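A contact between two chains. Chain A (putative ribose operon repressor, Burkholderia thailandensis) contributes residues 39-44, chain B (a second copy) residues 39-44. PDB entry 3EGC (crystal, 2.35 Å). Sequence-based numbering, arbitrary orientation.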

ATOM      1  N   TYR A  39     -20.911   7.989  -8.284  1.00 33.79           N
ATOM      2  CA  TYR A  39     -19.884   9.023  -8.389  1.00 33.33           C
ATOM      3  C   TYR A  39     -18.542   8.524  -8.907  1.00 33.09           C
ATOM      4  O   TYR A  39     -18.138   7.427  -8.573  1.00 32.14           O
ATOM      5  CB  TYR A  39     -19.601   9.686  -7.015  1.00 33.41           C
ATOM      6  CG  TYR A  39     -20.714  10.556  -6.524  1.00 33.35           C
ATOM      7  CD1 TYR A  39     -21.901   9.979  -6.066  1.00 33.92           C
ATOM      8  CD2 TYR A  39     -20.615  11.926  -6.550  1.00 34.80           C
ATOM      9  CE1 TYR A  39     -22.961  10.761  -5.630  1.00 35.97           C
ATOM     10  CE2 TYR A  39     -21.678  12.735  -6.084  1.00 37.68           C
ATOM     11  CZ  TYR A  39     -22.848  12.142  -5.625  1.00 35.80           C
ATOM     12  OH  TYR A  39     -23.894  12.897  -5.157  1.00 36.34           O
ATOM     13  N   SER A  40     -17.836   9.413  -9.607  1.00 31.67           N
ATOM     14  CA  SER A  40     -16.488   9.200 -10.023  1.00 31.63           C
ATOM     15  C   SER A  40     -15.498   9.877  -9.045  1.00 30.66           C
ATOM     16  O   SER A  40     -15.846  10.841  -8.370  1.00 30.09           O
ATOM     17  CB  SER A  40     -16.299   9.787 -11.444  1.00 31.30           C
ATOM     18  OG  SER A  40     -16.949   8.969 -12.404  1.00 32.38           O
ATOM     19  N   VAL A  41     -14.261   9.376  -9.036  1.00 30.14           N
ATOM     20  CA  VAL A  41     -13.229   9.870  -8.165  1.00 29.02           C
ATOM     21  C   VAL A  41     -11.954  10.338  -8.823  1.00 29.40           C
ATOM     22  O   VAL A  41     -11.194   9.536  -9.397  1.00 29.05           O
ATOM     23  CB  VAL A  41     -12.848   8.810  -7.097  1.00 29.48           C
ATOM     24  CG1 VAL A  41     -11.731   9.389  -6.147  1.00 26.07           C
ATOM     25  CG2 VAL A  41     -14.145   8.391  -6.302  1.00 26.43           C
ATOM     26  N   LEU A  42     -11.702  11.635  -8.714  1.00 29.25           N
ATOM     27  CA  LEU A  42     -10.456  12.193  -9.208  1.00 30.12           C
ATOM     28  C   LEU A  42      -9.391  12.074  -8.086  1.00 30.00           C
ATOM     29  O   LEU A  42      -9.661  12.380  -6.895  1.00 30.36           O
ATOM     30  CB  LEU A  42     -10.662  13.671  -9.549  1.00 30.02           C
ATOM     31  CG  LEU A  42     -11.164  14.189 -10.892  1.00 32.20           C
ATOM     32  CD1 LEU A  42     -11.228  15.816 -10.888  1.00 31.09           C
ATOM     33  CD2 LEU A  42     -10.384  13.599 -12.067  1.00 30.15           C
ATOM     34  N   LEU A  43      -8.192  11.656  -8.445  1.00 29.16           N
ATOM     35  CA  LEU A  43      -7.201  11.386  -7.407  1.00 29.37           C
ATOM     36  C   LEU A  43      -6.038  12.349  -7.455  1.00 28.37           C
ATOM     37  O   LEU A  43      -5.552  12.666  -8.518  1.00 28.39           O
ATOM     38  CB  LEU A  43      -6.706   9.959  -7.475  1.00 29.10           C
ATOM     39  CG  LEU A  43      -5.467   9.606  -6.672  1.00 30.28           C
ATOM     40  CD1 LEU A  43      -5.812   9.493  -5.159  1.00 27.73           C
ATOM     41  CD2 LEU A  43      -4.826   8.259  -7.226  1.00 30.87           C
ATOM     42  N   ALA A  44      -5.652  12.876  -6.296  1.00 27.39           N
ATOM     43  CA  ALA A  44      -4.418  13.594  -6.208  1.00 27.16           C
ATOM     44  C   ALA A  44      -3.599  13.041  -5.046  1.00 27.68           C
ATOM     45  O   ALA A  44      -4.135  12.618  -3.986  1.00 27.46           O
ATOM     46  CB  ALA A  44      -4.656  15.044  -6.090  1.00 26.26           C
TER
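Chain B, residues 39-44: YSVLLA

Chain B meets chain A as the edge of one strand against its own copy, a nearly twofold-symmetric crossing held by a single beta bridge and flanked by leucine packing. Residues 40-44 of chain B are extended, with phi between -85° and -133° and psi between 115° and 159°, and their angles follow those of chain A closely. The two strand axes approach to 4.3 Å, and their N-to-C directions differ by 123°, so the strands run in broadly opposing senses but splay too strongly to stay paired along their length. The register confirms this: Leu B42 lies directly against Leu A42, CA to CA 4.2 Å, and this is the one bridged pair.

Two short hydrogen bonds frame that pair. Leu B43 N donates to Val A41 O at 2.6 Å with an N-H...O angle of 167°, and Leu A43 N donates to Val B41 O at 2.6 Å with an angle of 161°; both are close to linear. The same carbonyls receive CA-H...O contacts, Leu B42 CA to Val A41 O and Leu A42 CA to Val B41 O, each 3.2 Å, as expected where two backbones come this close. Beyond the bridge, a water accepts from Val A41 N at 2.5 Å and donates to Leu B43 O at 2.7 Å, linking backbone groups that do not bond directly.

Side chains pack beside the bridge. The CA-to-CB bond of Leu B42 points sideways, yet with chi1 m and chi2 t its end comes nearer chain A: Leu B42 CD2 lies 3.7 Å from Leu A42 CD2 and 3.7 Å from Ser A40 CB. Leu B43 meets its counterpart through Leu B43 CB and Leu A43 CB, 4.1 Å apart. Together the stretches bury 427 Å², to which Tyr B39 and Ala B44 contribute nothing.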

ATOM      1  N   TYR B  39      -2.707  16.924 -16.592  1.00 33.63           N
ATOM      2  CA  TYR B  39      -3.856  16.034 -16.656  1.00 33.29           C
ATOM      3  C   TYR B  39      -4.384  15.674 -15.274  1.00 33.19           C
ATOM      4  O   TYR B  39      -3.670  15.635 -14.273  1.00 32.93           O
ATOM      5  CB  TYR B  39      -3.554  14.723 -17.403  1.00 33.97           C
ATOM      6  CG  TYR B  39      -3.362  14.824 -18.898  1.00 33.29           C
ATOM      7  CD1 TYR B  39      -2.198  15.328 -19.427  1.00 33.75           C
ATOM      8  CD2 TYR B  39      -4.319  14.335 -19.774  1.00 35.61           C
ATOM      9  CE1 TYR B  39      -1.993  15.444 -20.824  1.00 35.67           C
ATOM     10  CE2 TYR B  39      -4.103  14.418 -21.199  1.00 37.72           C
ATOM     11  CZ  TYR B  39      -2.919  14.976 -21.681  1.00 35.77           C
ATOM     12  OH  TYR B  39      -2.642  15.063 -23.019  1.00 36.76           O
ATOM     13  N   SER B  40      -5.663  15.398 -15.228  1.00 31.94           N
ATOM     14  CA  SER B  40      -6.262  14.890 -14.037  1.00 31.78           C
ATOM     15  C   SER B  40      -6.441  13.392 -14.139  1.00 30.46           C
ATOM     16  O   SER B  40      -6.515  12.848 -15.223  1.00 30.66           O
ATOM     17  CB  SER B  40      -7.637  15.536 -13.809  1.00 31.49           C
ATOM     18  OG  SER B  40      -7.473  16.861 -13.402  1.00 32.62           O
ATOM     19  N   VAL B  41      -6.566  12.754 -12.995  1.00 29.90           N
ATOM     20  CA  VAL B  41      -6.660  11.297 -12.923  1.00 29.35           C
ATOM     21  C   VAL B  41      -7.906  10.819 -12.170  1.00 29.29           C
ATOM     22  O   VAL B  41      -8.062  11.083 -10.972  1.00 28.55           O
ATOM     23  CB  VAL B  41      -5.391  10.667 -12.292  1.00 29.04           C
ATOM     24  CG1 VAL B  41      -5.513   9.131 -12.222  1.00 25.52           C
ATOM     25  CG2 VAL B  41      -4.157  11.112 -13.061  1.00 26.39           C
ATOM     26  N   LEU B  42      -8.776  10.149 -12.915  1.00 29.20           N
ATOM     27  CA  LEU B  42      -9.944   9.461 -12.386  1.00 29.95           C
ATOM     28  C   LEU B  42      -9.538   8.051 -11.927  1.00 29.54           C
ATOM     29  O   LEU B  42      -8.954   7.309 -12.677  1.00 29.99           O
ATOM     30  CB  LEU B  42     -11.046   9.356 -13.452  1.00 29.36           C
ATOM     31  CG  LEU B  42     -12.101  10.426 -13.691  1.00 32.15           C
ATOM     32  CD1 LEU B  42     -13.142   9.947 -14.762  1.00 31.69           C
ATOM     33  CD2 LEU B  42     -12.873  10.936 -12.418  1.00 31.25           C
ATOM     34  N   LEU B  43      -9.868   7.682 -10.699  1.00 29.31           N
ATOM     35  CA  LEU B  43      -9.409   6.407 -10.160  1.00 29.17           C
ATOM     36  C   LEU B  43     -10.530   5.375 -10.038  1.00 28.34           C
ATOM     37  O   LEU B  43     -11.598   5.688  -9.602  1.00 28.34           O
ATOM     38  CB  LEU B  43      -8.737   6.620  -8.794  1.00 29.39           C
ATOM     39  CG  LEU B  43      -8.428   5.333  -7.991  1.00 30.10           C
ATOM     40  CD1 LEU B  43      -7.220   4.564  -8.596  1.00 27.17           C
ATOM     41  CD2 LEU B  43      -8.179   5.710  -6.507  1.00 30.53           C
ATOM     42  N   ALA B  44     -10.286   4.153 -10.467  1.00 27.52           N
ATOM     43  CA  ALA B  44     -11.178   3.087 -10.106  1.00 27.61           C
ATOM     44  C   ALA B  44     -10.338   1.910  -9.615  1.00 28.14           C
ATOM     45  O   ALA B  44      -9.232   1.623 -10.149  1.00 28.06           O
ATOM     46  CB  ALA B  44     -12.093   2.660 -11.284  1.00 26.72           C
TER
HETATM   47  O   HOH W   1     -13.842   7.085  -9.954  1.00 21.11           O